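Lmo0131 protein (Listeria monocytogenes, PDB 4Q6J) is of unknown function but, as an EAL-domain protein with a TIM-barrel-like fold, may hydrolyse a cyclic dinucleotide such as cyclic di-GMP. Local coordinates at residues T66-A77 with I90-Y98; Q80-I90 with M242-V252. All blocks are in the same frame, centred on the assembly; numbering follows the deposited sequence.

Contact 1. Residues T66-A77 with I90-Y98; sequences TREMQDFVAETA and ISINIPAHY. With EDO (1,2-ethanediol), chain P.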
loop_
_atom_site.group_PDB
_atom_site.type_symbol
_atom_site.label_atom_id
_atom_site.label_comp_id
_atom_site.label_asym_id
_atom_site.label_seq_id
_atom_site.Cartn_x
_atom_site.Cartn_y
_atom_site.Cartn_z
ATOM N N THR B 66 -10.955 -6.964 -16.922
ATOM C CA THR B 66 -9.557 -7.350 -16.865
ATOM C C THR B 66 -9.333 -8.675 -17.587
ATOM O O THR B 66 -8.301 -8.867 -18.181
ATOM C CB THR B 66 -8.969 -7.450 -15.427
ATOM O OG1 THR B 66 -9.820 -8.220 -14.593
ATOM C CG2 THR B 66 -8.759 -6.082 -14.810
ATOM N N ARG B 67 -10.292 -9.586 -17.521
ATOM C CA ARG B 67 -10.102 -10.870 -18.149
ATOM C C ARG B 67 -10.081 -10.766 -19.670
ATOM O O ARG B 67 -9.198 -11.348 -20.309
ATOM C CB ARG B 67 -11.119 -11.886 -17.677
ATOM C CG ARG B 67 -10.880 -13.255 -18.294
ATOM C CD ARG B 67 -9.453 -13.748 -18.165
ATOM N NE ARG B 67 -9.306 -14.973 -18.937
ATOM C CZ ARG B 67 -9.532 -16.199 -18.466
ATOM N NH1 ARG B 67 -9.875 -16.399 -17.200
ATOM N NH2 ARG B 67 -9.399 -17.244 -19.265
ATOM N N GLU B 68 -11.047 -10.027 -20.221
ATOM C CA GLU B 68 -11.130 -9.718 -21.651
ATOM C C GLU B 68 -9.814 -9.150 -22.171
ATOM O O GLU B 68 -9.319 -9.527 -23.225
ATOM C CB GLU B 68 -12.231 -8.674 -21.910
ATOM C CG GLU B 68 -13.661 -9.220 -21.903
ATOM C CD GLU B 68 -14.395 -9.025 -20.578
ATOM O OE1 GLU B 68 -15.634 -8.991 -20.617
ATOM O OE2 GLU B 68 -13.752 -8.929 -19.508
HETATM N N MSE B 69 -9.256 -8.224 -21.414
HETATM C CA MSE B 69 -8.094 -7.506 -21.848
HETATM C C MSE B 69 -6.894 -8.442 -21.902
HETATM O O MSE B 69 -6.193 -8.484 -22.917
HETATM C CB MSE B 69 -7.853 -6.286 -20.950
HETATM C CG MSE B 69 -6.975 -5.235 -21.581
HETATM SE SE MSE B 69 -6.242 -4.000 -20.277
HETATM C CE MSE B 69 -5.994 -5.299 -18.886
ATOM N N GLN B 70 -6.680 -9.208 -20.828
ATOM C CA GLN B 70 -5.584 -10.192 -20.777
ATOM C C GLN B 70 -5.694 -11.162 -21.927
ATOM O O GLN B 70 -4.724 -11.427 -22.599
ATOM C CB GLN B 70 -5.557 -10.993 -19.458
ATOM C CG GLN B 70 -5.112 -10.242 -18.253
ATOM C CD GLN B 70 -3.771 -9.536 -18.405
ATOM O OE1 GLN B 70 -2.816 -10.047 -19.007
ATOM N NE2 GLN B 70 -3.704 -8.340 -17.860
ATOM N N ASP B 71 -6.905 -11.684 -22.132
ATOM C CA ASP B 71 -7.161 -12.649 -23.181
ATOM C C ASP B 71 -6.780 -12.033 -24.530
ATOM O O ASP B 71 -6.068 -12.646 -25.325
ATOM C CB ASP B 71 -8.636 -13.102 -23.155
ATOM C CG ASP B 71 -8.964 -14.093 -22.007
ATOM O OD1 ASP B 71 -8.084 -14.522 -21.234
ATOM O OD2 ASP B 71 -10.150 -14.460 -21.878
ATOM N N PHE B 72 -7.232 -10.803 -24.763
ATOM C CA PHE B 72 -6.878 -10.062 -25.969
ATOM C C PHE B 72 -5.356 -10.020 -26.140
ATOM O O PHE B 72 -4.822 -10.393 -27.184
ATOM C CB PHE B 72 -7.432 -8.617 -25.932
ATOM C CG PHE B 72 -6.879 -7.735 -27.046
ATOM C CD1 PHE B 72 -7.515 -7.648 -28.271
ATOM C CD2 PHE B 72 -5.693 -7.038 -26.885
ATOM C CE1 PHE B 72 -6.975 -6.864 -29.287
ATOM C CE2 PHE B 72 -5.163 -6.281 -27.890
ATOM C CZ PHE B 72 -5.787 -6.192 -29.080
ATOM N N VAL B 73 -4.673 -9.543 -25.100
ATOM C CA VAL B 73 -3.221 -9.410 -25.099
ATOM C C VAL B 73 -2.553 -10.749 -25.433
ATOM O O VAL B 73 -1.697 -10.804 -26.286
ATOM C CB VAL B 73 -2.743 -8.835 -23.741
ATOM C CG1 VAL B 73 -1.265 -8.946 -23.561
ATOM C CG2 VAL B 73 -3.198 -7.392 -23.631
ATOM N N ALA B 74 -2.975 -11.829 -24.797
ATOM C CA ALA B 74 -2.331 -13.099 -25.050
ATOM C C ALA B 74 -2.608 -13.641 -26.448
ATOM O O ALA B 74 -1.706 -14.135 -27.125
ATOM C CB ALA B 74 -2.720 -14.090 -24.019
ATOM N N GLU B 75 -3.851 -13.563 -26.885
ATOM C CA GLU B 75 -4.176 -14.095 -28.196
ATOM C C GLU B 75 -3.555 -13.317 -29.352
ATOM O O GLU B 75 -3.056 -13.901 -30.308
ATOM C CB GLU B 75 -5.681 -14.204 -28.338
ATOM C CG GLU B 75 -6.200 -15.013 -27.206
ATOM C CD GLU B 75 -7.685 -15.270 -27.250
ATOM O OE1 GLU B 75 -8.320 -15.001 -28.301
ATOM O OE2 GLU B 75 -8.211 -15.755 -26.217
ATOM N N THR B 76 -3.603 -11.998 -29.253
ATOM C CA THR B 76 -2.976 -11.132 -30.225
ATOM C C THR B 76 -1.473 -11.394 -30.278
ATOM O O THR B 76 -0.898 -11.482 -31.358
ATOM C CB THR B 76 -3.203 -9.674 -29.859
ATOM O OG1 THR B 76 -4.593 -9.471 -29.742
ATOM C CG2 THR B 76 -2.656 -8.753 -30.911
ATOM N N ALA B 77 -0.845 -11.538 -29.115
ATOM C CA ALA B 77 0.599 -11.778 -29.065
ATOM C C ALA B 77 0.952 -13.127 -29.686
ATOM O O ALA B 77 1.908 -13.242 -30.442
ATOM C CB ALA B 77 1.126 -11.707 -27.646
ATOM N N ILE B 90 8.062 -12.005 -28.178
ATOM C CA ILE B 90 7.111 -10.969 -27.789
ATOM C C ILE B 90 6.665 -11.226 -26.358
ATOM O O ILE B 90 6.280 -12.338 -26.024
ATOM C CB ILE B 90 5.885 -10.910 -28.729
ATOM C CG1 ILE B 90 6.334 -10.584 -30.162
ATOM C CG2 ILE B 90 4.864 -9.883 -28.214
ATOM C CD1 ILE B 90 5.216 -10.392 -31.146
ATOM N N SER B 91 6.737 -10.200 -25.514
ATOM C CA SER B 91 6.261 -10.325 -24.126
ATOM C C SER B 91 4.827 -9.832 -23.946
ATOM O O SER B 91 4.374 -8.963 -24.691
ATOM C CB SER B 91 7.174 -9.590 -23.144
ATOM O OG SER B 91 7.146 -8.216 -23.393
ATOM N N ILE B 92 4.131 -10.399 -22.955
ATOM C CA ILE B 92 2.841 -9.889 -22.499
ATOM C C ILE B 92 2.890 -9.616 -21.006
ATOM O O ILE B 92 3.499 -10.364 -20.245
ATOM C CB ILE B 92 1.660 -10.854 -22.780
ATOM C CG1 ILE B 92 1.852 -12.179 -22.059
ATOM C CG2 ILE B 92 1.483 -11.087 -24.273
ATOM C CD1 ILE B 92 0.833 -13.209 -22.466
ATOM N N ASN B 93 2.240 -8.533 -20.605
ATOM C CA ASN B 93 2.193 -8.144 -19.218
ATOM C C ASN B 93 1.081 -8.879 -18.533
ATOM O O ASN B 93 -0.078 -8.772 -18.933
ATOM C CB ASN B 93 1.960 -6.641 -19.116
ATOM C CG ASN B 93 3.132 -5.857 -19.613
ATOM O OD1 ASN B 93 4.253 -6.361 -19.659
ATOM N ND2 ASN B 93 2.895 -4.633 -20.007
ATOM N N ILE B 94 1.425 -9.642 -17.509
ATOM C CA ILE B 94 0.413 -10.304 -16.719
ATOM C C ILE B 94 0.618 -9.905 -15.273
ATOM O O ILE B 94 1.682 -10.112 -14.710
ATOM C CB ILE B 94 0.504 -11.814 -16.835
ATOM C CG1 ILE B 94 0.312 -12.225 -18.292
ATOM C CG2 ILE B 94 -0.560 -12.473 -15.975
ATOM C CD1 ILE B 94 0.487 -13.667 -18.523
ATOM N N PRO B 95 -0.395 -9.286 -14.678
ATOM C CA PRO B 95 -0.384 -8.880 -13.273
ATOM C C PRO B 95 -0.082 -10.042 -12.342
ATOM O O PRO B 95 -0.509 -11.166 -12.597
ATOM C CB PRO B 95 -1.822 -8.415 -13.046
ATOM C CG PRO B 95 -2.320 -8.034 -14.375
ATOM C CD PRO B 95 -1.667 -8.968 -15.338
ATOM N N ALA B 96 0.644 -9.758 -11.268
ATOM C CA ALA B 96 0.994 -10.773 -10.290
ATOM C C ALA B 96 -0.215 -11.616 -9.820
ATOM O O ALA B 96 -0.109 -12.817 -9.704
ATOM C CB ALA B 96 1.715 -10.135 -9.122
ATOM N N HIS B 97 -1.341 -10.957 -9.551
ATOM C CA HIS B 97 -2.622 -11.620 -9.236
ATOM C C HIS B 97 -2.998 -12.744 -10.206
ATOM O O HIS B 97 -3.415 -13.820 -9.796
ATOM C CB HIS B 97 -3.769 -10.584 -9.186
ATOM C CG HIS B 97 -5.151 -11.184 -9.269
ATOM N ND1 HIS B 97 -5.795 -11.739 -8.180
ATOM C CD2 HIS B 97 -6.011 -11.303 -10.309
ATOM C CE1 HIS B 97 -6.980 -12.187 -8.551
ATOM N NE2 HIS B 97 -7.139 -11.935 -9.837
ATOM N N TYR B 98 -2.867 -12.456 -11.497
ATOM C CA TYR B 98 -3.153 -13.420 -12.560
ATOM C C TYR B 98 -2.121 -14.564 -12.613
ATOM O O TYR B 98 -2.473 -15.704 -12.824
ATOM C CB TYR B 98 -3.175 -12.711 -13.902
ATOM C CG TYR B 98 -4.539 -12.314 -14.347
ATOM C CD1 TYR B 98 -5.277 -13.131 -15.174
ATOM C CD2 TYR B 98 -5.100 -11.126 -13.939
ATOM C CE1 TYR B 98 -6.533 -12.784 -15.574
ATOM C CE2 TYR B 98 -6.364 -10.764 -14.340
ATOM C CZ TYR B 98 -7.072 -11.609 -15.156
ATOM O OH TYR B 98 -8.334 -11.287 -15.557
HETATM C C1 EDO P . -5.054 -16.759 -23.620
HETATM O O1 EDO P . -5.993 -16.100 -24.476
HETATM C C2 EDO P . -5.324 -16.536 -22.125
HETATM O O2 EDO P . -5.608 -15.174 -21.756
#
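I90 and A77 meet at one end of a helix-on-strand layer of the EAL barrel: helix 66-83 closes a beta-alpha-beta crossover from strand 35-45, and its 66-77 part runs antiparallel over strand 90-95, at 166° with 8.6 Å between axes. I90 offers CG2 to the A77 methyl. Two residues on, I92 fills the centre. Its CG2 presses on A77 CB at 3.4 Å, a tight contact, and lies 3.6 Å from V73 CG1. With CG1 wedged between its own backbone N and carbonyl carbon (chi1 61°), I92 sends CD1 the other way, to A74 CB. Alanines suit this face because their small side chains let the branched isoleucine close on the helix. At N93 the backbone carbonyl lies near the Q70 amide, which also reaches P95, with Q70 CD 3.8 Å from P95 CD. P95 stands at the N-cap position of the short helix that brings Y98 back to helix 66-83. There Q70 CG sits over the Y98 ring, a CH-pi contact 4.0 Å from its centroid, while R67 CD reaches the ring edge. Beyond it R67 NE makes a salt bridge to D71 OD1, 2.6 Å, on the carboxylate's syn side, and ethanediol O2 donates to that same oxygen.

Contact 2. Residues Q80-I90 with M242-V252; sequences QINQLGGRFSI and MEEIKQKYSIV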
loop_
_atom_site.group_PDB
_atom_site.type_symbol
_atom_site.label_atom_id
_atom_site.label_comp_id
_atom_site.label_asym_id
_atom_site.label_seq_id
_atom_site.Cartn_x
_atom_site.Cartn_y
_atom_site.Cartn_z
ATOM N N GLN B 80 0.815 -12.950 -33.399
ATOM C CA GLN B 80 1.945 -12.168 -33.882
ATOM C C GLN B 80 3.298 -12.915 -33.870
ATOM O O GLN B 80 4.115 -12.753 -34.779
ATOM C CB GLN B 80 2.062 -10.893 -33.078
ATOM C CG GLN B 80 2.984 -9.861 -33.712
ATOM C CD GLN B 80 2.639 -9.572 -35.159
ATOM O OE1 GLN B 80 3.265 -10.084 -36.081
ATOM N NE2 GLN B 80 1.632 -8.743 -35.358
ATOM N N ILE B 81 3.540 -13.700 -32.828
ATOM C CA ILE B 81 4.750 -14.500 -32.717
ATOM C C ILE B 81 4.733 -15.534 -33.821
ATOM O O ILE B 81 5.742 -15.730 -34.503
ATOM C CB ILE B 81 4.802 -15.202 -31.369
ATOM C CG1 ILE B 81 5.011 -14.193 -30.251
ATOM C CG2 ILE B 81 5.904 -16.230 -31.338
ATOM C CD1 ILE B 81 4.737 -14.793 -28.883
ATOM N N ASN B 82 3.583 -16.191 -33.997
ATOM C CA ASN B 82 3.430 -17.195 -35.058
ATOM C C ASN B 82 3.756 -16.625 -36.413
ATOM O O ASN B 82 4.429 -17.264 -37.193
ATOM C CB ASN B 82 2.020 -17.799 -35.103
ATOM C CG ASN B 82 1.746 -18.723 -33.943
ATOM O OD1 ASN B 82 2.657 -19.185 -33.249
ATOM N ND2 ASN B 82 0.482 -19.007 -33.734
ATOM N N GLN B 83 3.283 -15.413 -36.677
ATOM C CA GLN B 83 3.579 -14.756 -37.946
ATOM C C GLN B 83 5.078 -14.525 -38.199
ATOM O O GLN B 83 5.523 -14.641 -39.326
ATOM C CB GLN B 83 2.798 -13.446 -38.102
ATOM C CG GLN B 83 2.827 -12.895 -39.512
ATOM C CD GLN B 83 3.885 -11.817 -39.741
ATOM O OE1 GLN B 83 4.090 -11.355 -40.871
ATOM N NE2 GLN B 83 4.547 -11.404 -38.675
ATOM N N LEU B 84 5.844 -14.216 -37.162
ATOM C CA LEU B 84 7.230 -13.796 -37.334
ATOM C C LEU B 84 8.173 -14.971 -37.409
ATOM O O LEU B 84 9.374 -14.809 -37.295
ATOM C CB LEU B 84 7.671 -12.833 -36.226
ATOM C CG LEU B 84 6.943 -11.490 -36.312
ATOM C CD1 LEU B 84 7.075 -10.686 -35.035
ATOM C CD2 LEU B 84 7.447 -10.692 -37.487
ATOM N N GLY B 85 7.632 -16.158 -37.585
ATOM C CA GLY B 85 8.462 -17.287 -37.912
ATOM C C GLY B 85 9.469 -17.678 -36.855
ATOM O O GLY B 85 10.418 -18.396 -37.138
ATOM N N GLY B 86 9.268 -17.208 -35.629
ATOM C CA GLY B 86 10.111 -17.585 -34.510
ATOM C C GLY B 86 11.332 -16.721 -34.433
ATOM O O GLY B 86 12.210 -16.980 -33.636
ATOM N N ARG B 87 11.381 -15.685 -35.255
ATOM C CA ARG B 87 12.570 -14.859 -35.355
ATOM C C ARG B 87 12.610 -13.820 -34.272
ATOM O O ARG B 87 13.657 -13.255 -34.003
ATOM C CB ARG B 87 12.651 -14.185 -36.718
ATOM C CG ARG B 87 12.632 -15.178 -37.852
ATOM C CD ARG B 87 12.571 -14.499 -39.215
ATOM N NE ARG B 87 11.240 -13.999 -39.543
ATOM C CZ ARG B 87 10.958 -12.726 -39.789
ATOM N NH1 ARG B 87 11.922 -11.805 -39.771
ATOM N NH2 ARG B 87 9.710 -12.377 -40.074
ATOM N N PHE B 88 11.474 -13.576 -33.634
ATOM C CA PHE B 88 11.387 -12.535 -32.606
ATOM C C PHE B 88 10.574 -13.016 -31.412
ATOM O O PHE B 88 9.575 -13.695 -31.593
ATOM C CB PHE B 88 10.759 -11.257 -33.192
ATOM C CG PHE B 88 11.560 -10.653 -34.311
ATOM C CD1 PHE B 88 12.659 -9.852 -34.043
ATOM C CD2 PHE B 88 11.224 -10.883 -35.632
ATOM C CE1 PHE B 88 13.398 -9.311 -35.061
ATOM C CE2 PHE B 88 11.962 -10.326 -36.646
ATOM C CZ PHE B 88 13.055 -9.541 -36.351
ATOM N N SER B 89 10.998 -12.653 -30.196
ATOM C CA SER B 89 10.172 -12.862 -29.000
ATOM C C SER B 89 9.205 -11.709 -28.783
ATOM O O SER B 89 9.465 -10.594 -29.192
ATOM C CB SER B 89 11.019 -13.082 -27.744
ATOM O OG SER B 89 11.638 -11.883 -27.348
ATOM N N ILE B 90 8.062 -12.005 -28.178
ATOM C CA ILE B 90 7.111 -10.969 -27.789
ATOM C C ILE B 90 6.665 -11.226 -26.358
ATOM O O ILE B 90 6.280 -12.338 -26.024
ATOM C CB ILE B 90 5.885 -10.910 -28.729
ATOM C CG1 ILE B 90 6.334 -10.584 -30.162
ATOM C CG2 ILE B 90 4.864 -9.883 -28.214
ATOM C CD1 ILE B 90 5.216 -10.392 -31.146
HETATM N N MSE B 242 2.377 -2.876 -34.998
HETATM C CA MSE B 242 3.279 -3.737 -35.752
HETATM C C MSE B 242 3.523 -3.188 -37.154
HETATM O O MSE B 242 4.639 -3.278 -37.675
HETATM C CB MSE B 242 2.767 -5.176 -35.833
HETATM C CG MSE B 242 3.789 -6.146 -36.471
HETATM SE SE MSE B 242 5.592 -6.039 -35.685
HETATM C CE MSE B 242 5.374 -7.103 -34.096
ATOM N N GLU B 243 2.471 -2.636 -37.753
ATOM C CA GLU B 243 2.548 -2.037 -39.080
ATOM C C GLU B 243 3.678 -1.024 -39.191
ATOM O O GLU B 243 4.479 -1.081 -40.116
ATOM C CB GLU B 243 1.217 -1.361 -39.415
ATOM C CG GLU B 243 1.322 -0.169 -40.350
ATOM C CD GLU B 243 0.557 1.055 -39.843
ATOM O OE1 GLU B 243 0.056 1.012 -38.691
ATOM O OE2 GLU B 243 0.468 2.058 -40.600
ATOM N N GLU B 244 3.741 -0.103 -38.240
ATOM C CA GLU B 244 4.745 0.952 -38.244
ATOM C C GLU B 244 6.153 0.471 -37.825
ATOM O O GLU B 244 7.180 1.035 -38.238
ATOM C CB GLU B 244 4.264 2.102 -37.390
ATOM C CG GLU B 244 2.868 2.533 -37.747
ATOM C CD GLU B 244 2.341 3.646 -36.839
ATOM O OE1 GLU B 244 3.150 4.319 -36.171
ATOM O OE2 GLU B 244 1.107 3.849 -36.786
ATOM N N ILE B 245 6.204 -0.578 -37.016
ATOM C CA ILE B 245 7.484 -1.237 -36.791
ATOM C C ILE B 245 8.060 -1.733 -38.115
ATOM O O ILE B 245 9.163 -1.406 -38.471
ATOM C CB ILE B 245 7.375 -2.458 -35.872
ATOM C CG1 ILE B 245 7.052 -2.053 -34.425
ATOM C CG2 ILE B 245 8.667 -3.249 -35.928
ATOM C CD1 ILE B 245 8.164 -1.324 -33.727
ATOM N N LYS B 246 7.294 -2.519 -38.847
ATOM C CA LYS B 246 7.808 -3.134 -40.056
ATOM C C LYS B 246 8.183 -2.106 -41.124
ATOM O O LYS B 246 9.090 -2.348 -41.940
ATOM C CB LYS B 246 6.808 -4.148 -40.596
ATOM C CG LYS B 246 6.870 -5.482 -39.892
ATOM C CD LYS B 246 5.736 -6.406 -40.324
ATOM C CE LYS B 246 5.789 -7.755 -39.607
ATOM N NZ LYS B 246 4.621 -8.625 -39.965
ATOM N N GLN B 247 7.502 -0.959 -41.105
ATOM C CA GLN B 247 7.823 0.138 -42.034
ATOM C C GLN B 247 9.111 0.825 -41.622
ATOM O O GLN B 247 9.828 1.351 -42.451
ATOM C CB GLN B 247 6.663 1.128 -42.157
ATOM C CG GLN B 247 5.486 0.473 -42.858
ATOM C CD GLN B 247 4.167 1.207 -42.756
ATOM O OE1 GLN B 247 4.051 2.238 -42.096
ATOM N NE2 GLN B 247 3.150 0.663 -43.420
ATOM N N LYS B 248 9.423 0.767 -40.332
ATOM C CA LYS B 248 10.629 1.393 -39.801
ATOM C C LYS B 248 11.823 0.471 -39.887
ATOM O O LYS B 248 12.934 0.905 -40.179
ATOM C CB LYS B 248 10.420 1.860 -38.348
ATOM C CG LYS B 248 11.397 2.957 -37.946
ATOM C CD LYS B 248 11.455 3.259 -36.454
ATOM C CE LYS B 248 12.610 4.206 -36.180
ATOM N NZ LYS B 248 12.930 4.353 -34.739
ATOM N N TYR B 249 11.570 -0.803 -39.626
ATOM C CA TYR B 249 12.587 -1.841 -39.584
ATOM C C TYR B 249 12.172 -2.925 -40.542
ATOM O O TYR B 249 11.362 -3.786 -40.201
ATOM C CB TYR B 249 12.652 -2.459 -38.198
ATOM C CG TYR B 249 12.979 -1.473 -37.107
ATOM C CD1 TYR B 249 14.258 -0.971 -36.969
ATOM C CD2 TYR B 249 12.009 -1.058 -36.212
ATOM C CE1 TYR B 249 14.559 -0.075 -35.971
ATOM C CE2 TYR B 249 12.303 -0.176 -35.213
ATOM C CZ TYR B 249 13.582 0.316 -35.096
ATOM O OH TYR B 249 13.877 1.199 -34.089
ATOM N N SER B 250 12.726 -2.881 -41.747
ATOM C CA SER B 250 12.367 -3.834 -42.781
ATOM C C SER B 250 12.838 -5.238 -42.429
ATOM O O SER B 250 12.429 -6.197 -43.079
ATOM C CB SER B 250 12.979 -3.406 -44.108
ATOM O OG SER B 250 14.370 -3.225 -43.958
ATOM N N ILE B 251 13.709 -5.330 -41.415
ATOM C CA ILE B 251 14.187 -6.590 -40.849
ATOM C C ILE B 251 13.028 -7.435 -40.334
ATOM O O ILE B 251 13.058 -8.661 -40.409
ATOM C CB ILE B 251 15.210 -6.351 -39.682
ATOM C CG1 ILE B 251 15.649 -7.667 -39.032
ATOM C CG2 ILE B 251 14.621 -5.466 -38.586
ATOM C CD1 ILE B 251 16.187 -8.688 -39.987
ATOM N N VAL B 252 12.000 -6.768 -39.826
ATOM C CA VAL B 252 10.962 -7.434 -39.061
ATOM C C VAL B 252 9.868 -7.857 -40.000
ATOM O O VAL B 252 9.556 -9.038 -40.068
ATOM C CB VAL B 252 10.375 -6.518 -38.002
ATOM C CG1 VAL B 252 9.233 -7.225 -37.330
ATOM C CG2 VAL B 252 11.436 -6.106 -36.999
ATOM O OXT VAL B 252 9.316 -7.030 -40.724
#
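The turn that leads from helix 66-83 into strand 89-95 of the EAL barrel packs here against the C-terminal helix 242-248 and the tail behind it. Selenomethionine M242 starts the interface. Bends at chi2 and chi3 curl its chain so that the terminal methyl CE comes 3.7 Å from Q80 CG, meets L84 CD1 tip to tip, and faces I90 CD1 more loosely. The long, unbranched, flexible chain of a methionine, modelled here with selenium in place of sulfur, suits a place where one methyl must meet Q80, L84 and I90. The Q80 amide crosses this chain at a slant, its NE2 3.6 Å from M242 CG.

One helical turn on, K246 stretches out straight beyond CG toward Q83, which comes from the opposite direction, and its NZ gives a hydrogen bond of 2.9 Å to Q83 OE1. The donor stands above the carbonyl plane, with a C=O...N angle of only 95°, so the bond misses the lone pairs. Closer to the barrel, L84 CD2 touches V252 CG1 at 3.9 Å, and F88 CZ is the same distance from V252 CG2; F38 of strand 35-45 backs both F88 and V252. R87 spreads its guanidinium edge to two oxygens at the chain end: NH1 gives a weak bond to the backbone carbonyl I251 O, and NH2 a straighter but also weak one of 3.3 Å to V252 O of the terminal carboxylate, whose negative charge probably favours an arginine here. R87 is placed by a type I' beta turn from L84 to R87, where G85 and G86 accept the positive phi that this turn requires. Such a tight helix-to-strand connection, at the N-terminal end of a parallel strand, belongs to the alpha-to-beta side of a beta/alpha barrel.

Both contacts use helix 66-83 and strand 89-95, and their centres lie about 19 Å apart. Contact 1 packs the helix on the strand; contact 2 joins the turn between them to the C-terminal helix and tail. I90 belongs to both, turning CG2 to the helix in contact 1 and CD1 to M242 in contact 2, while Y24 of strand 20-29 also touches it. In beta/alpha barrels the active site lies at the C-terminal strand ends, hence nearer contact 1. There the N93 side chain is about 5 Å from another bound ethanediol and beside E39, which with G40 and L41 probably corresponds to the family's Glu-Ala-Leu signature.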